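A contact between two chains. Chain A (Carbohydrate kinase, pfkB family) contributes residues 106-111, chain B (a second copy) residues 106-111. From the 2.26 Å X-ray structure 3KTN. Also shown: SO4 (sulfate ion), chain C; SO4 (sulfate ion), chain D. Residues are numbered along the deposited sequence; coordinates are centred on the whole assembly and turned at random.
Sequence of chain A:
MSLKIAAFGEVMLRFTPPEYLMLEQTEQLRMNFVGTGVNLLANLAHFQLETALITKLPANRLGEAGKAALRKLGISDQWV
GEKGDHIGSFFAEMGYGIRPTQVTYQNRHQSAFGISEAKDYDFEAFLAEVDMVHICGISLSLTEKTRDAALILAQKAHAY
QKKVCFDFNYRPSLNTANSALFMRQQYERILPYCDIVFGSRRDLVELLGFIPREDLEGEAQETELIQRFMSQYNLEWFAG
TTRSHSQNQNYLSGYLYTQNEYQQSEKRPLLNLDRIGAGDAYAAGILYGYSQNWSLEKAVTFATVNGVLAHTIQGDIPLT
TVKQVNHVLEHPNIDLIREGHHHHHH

Chain A, residues 106-111: QNRHQS
Chain B, residues 106-111: QNRHQS

Two copies of one loop, residues 106-111 of chains A and B, meet across an exact two-fold axis, so contacts between unlike residues occur twice; 202 Å² is buried in all. Gln A106 (phi/psi -112/-173; chi1 m, chi2 m) and Asn A107 (-55/128) lead into a type I turn from Arg A108 (-117/-35) through His A109 (-73/-21) and Gln A110 (-90/16) to Ser A111 (-77/167), and chain B repeats these angles. The register is reciprocal: the CA atoms of Asn A107 and Gln B110 lie 7.3 Å apart, as do those of Gln A110 and Asn B107.

The turn's backbone bond, Ser A111 N to Arg A108 O, is weak at 3.4 Å, but Ser A111 OG (chi1 p) donates to the same Arg A108 O at 3.0 Å. Asn A107, chi1 t and chi2 -69°, accepts at OD1 from Gln A110 N (2.9 Å). His A109 (chi1 p, chi2 76°) donates from ND1 to Gln A110 OE1 (2.7 Å), Gln A110 being m, m with chi3 68°.

No direct hydrogen bond crosses between the stretches. Asn A107, Gln A110, Asn B107 and Gln B110 point CA-to-CB toward the other loop, and Asn A107 ND2 packs 3.4 Å from Gln B110 CB. Gln B110 NE2 meets the edge of the His A109 ring, 3.5 Å from CE1. At the centre, Gln A110 NE2 and Gln B110 NE2 are only 2.4 Å apart; both are donors, so this is a strained approach and not a bond.

Water supplies the polar links: water 1 accepts from Asn A107 ND2 (2.8 Å) and donates to Gln B110 O (3.0 Å), and water 2 does the same between Asn B107 ND2 and Gln A110 O.

Outside the contact, extended Arg A108 (t, t, t) donates from NH2 to sulfate C O3 (2.6 Å) and from NH1 to its O4 (3.0 Å); Arg B108 holds sulfate D identically.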

# COMPACT_ATOMS: atom_id res chain seq x y z
N GLN A 106 14.04 20.11 5.72
CA GLN A 106 14.42 20.57 4.39
C GLN A 106 14.35 22.10 4.50
O GLN A 106 14.15 22.61 5.60
CB GLN A 106 13.43 20.06 3.34
CG GLN A 106 13.67 18.62 2.93
CD GLN A 106 14.63 18.50 1.76
OE1 GLN A 106 15.85 18.56 1.92
NE2 GLN A 106 14.07 18.33 0.55
N ASN A 107 14.52 22.82 3.40
CA ASN A 107 14.47 24.28 3.45
C ASN A 107 13.18 24.77 4.06
O ASN A 107 12.08 24.40 3.64
CB ASN A 107 14.62 24.89 2.06
CG ASN A 107 14.59 26.42 2.10
OD1 ASN A 107 13.56 27.02 2.38
ND2 ASN A 107 15.73 27.04 1.83
N ARG A 108 13.32 25.64 5.06
CA ARG A 108 12.17 26.17 5.75
C ARG A 108 12.00 27.69 5.60
O ARG A 108 10.88 28.18 5.50
CB ARG A 108 12.30 25.81 7.22
CG ARG A 108 11.01 25.73 7.99
CD ARG A 108 11.29 25.02 9.29
NE ARG A 108 10.18 25.11 10.22
CZ ARG A 108 10.22 24.66 11.47
NH1 ARG A 108 11.33 24.08 11.93
NH2 ARG A 108 9.16 24.77 12.25
N HIS A 109 13.11 28.42 5.55
CA HIS A 109 13.03 29.88 5.45
C HIS A 109 12.59 30.47 4.11
O HIS A 109 12.12 31.60 4.07
CB HIS A 109 14.36 30.52 5.89
CG HIS A 109 15.52 30.17 5.02
ND1 HIS A 109 15.72 30.73 3.78
CD2 HIS A 109 16.57 29.34 5.23
CE1 HIS A 109 16.84 30.27 3.26
NE2 HIS A 109 17.38 29.42 4.12
N GLN A 110 12.71 29.71 3.03
CA GLN A 110 12.29 30.20 1.72
C GLN A 110 10.83 29.87 1.43
O GLN A 110 10.39 29.94 0.28
CB GLN A 110 13.16 29.60 0.61
CG GLN A 110 14.66 29.73 0.82
CD GLN A 110 15.13 31.17 0.75
OE1 GLN A 110 14.81 31.98 1.62
NE2 GLN A 110 15.90 31.49 -0.29
N SER A 111 10.07 29.52 2.46
CA SER A 111 8.66 29.18 2.28
C SER A 111 7.77 30.41 2.09
O SER A 111 8.19 31.54 2.33
CB SER A 111 8.16 28.39 3.49
OG SER A 111 8.14 29.21 4.66
N GLN B 106 9.41 22.60 -5.90
CA GLN B 106 9.60 23.18 -4.58
C GLN B 106 10.92 23.94 -4.70
O GLN B 106 11.46 24.03 -5.80
CB GLN B 106 9.70 22.08 -3.52
CG GLN B 106 8.36 21.51 -3.10
CD GLN B 106 7.75 22.26 -1.93
OE1 GLN B 106 7.14 23.33 -2.10
NE2 GLN B 106 7.91 21.71 -0.72
N ASN B 107 11.44 24.47 -3.60
CA ASN B 107 12.70 25.22 -3.66
C ASN B 107 13.81 24.39 -4.28
O ASN B 107 14.09 23.27 -3.85
CB ASN B 107 13.15 25.69 -2.27
CG ASN B 107 14.45 26.48 -2.32
OD1 ASN B 107 15.51 25.93 -2.61
ND2 ASN B 107 14.36 27.78 -2.07
N ARG B 108 14.46 24.97 -5.27
CA ARG B 108 15.53 24.28 -5.97
C ARG B 108 16.90 24.95 -5.82
O ARG B 108 17.92 24.28 -5.73
CB ARG B 108 15.15 24.18 -7.43
CG ARG B 108 15.77 23.05 -8.20
CD ARG B 108 15.01 22.89 -9.50
NE ARG B 108 15.68 22.00 -10.42
CZ ARG B 108 15.27 21.78 -11.67
NH1 ARG B 108 14.19 22.41 -12.13
NH2 ARG B 108 15.94 20.95 -12.44
N HIS B 109 16.92 26.28 -5.78
CA HIS B 109 18.19 26.99 -5.69
C HIS B 109 18.93 26.95 -4.36
O HIS B 109 20.14 27.16 -4.32
CB HIS B 109 18.02 28.45 -6.14
CG HIS B 109 17.10 29.26 -5.28
ND1 HIS B 109 17.48 29.73 -4.04
CD2 HIS B 109 15.84 29.70 -5.48
CE1 HIS B 109 16.48 30.43 -3.52
NE2 HIS B 109 15.48 30.43 -4.37
N GLN B 110 18.23 26.65 -3.27
CA GLN B 110 18.88 26.57 -1.96
C GLN B 110 19.39 25.16 -1.66
O GLN B 110 19.69 24.83 -0.52
CB GLN B 110 17.90 26.99 -0.85
CG GLN B 110 17.21 28.32 -1.07
CD GLN B 110 18.17 29.49 -1.01
OE1 GLN B 110 19.02 29.65 -1.88
NE2 GLN B 110 18.03 30.32 0.02
N SER B 111 19.49 24.33 -2.69
CA SER B 111 19.96 22.96 -2.51
C SER B 111 21.47 22.86 -2.32
O SER B 111 22.21 23.83 -2.57
CB SER B 111 19.56 22.10 -3.71
OG SER B 111 20.26 22.51 -4.88
S SO4 C . 10.00 22.93 15.21
O1 SO4 C . 11.17 23.17 16.06
O2 SO4 C . 8.97 22.21 15.98
O3 SO4 C . 9.45 24.21 14.74
O4 SO4 C . 10.42 22.13 14.05
S SO4 D . 13.92 20.64 -15.40
O1 SO4 D . 13.50 21.76 -16.26
O2 SO4 D . 13.87 19.38 -16.16
O3 SO4 D . 15.30 20.87 -14.93
O4 SO4 D . 13.03 20.58 -14.23
O HOH W 1 18.15 25.59 1.94
O HOH W 2 11.84 29.03 -2.17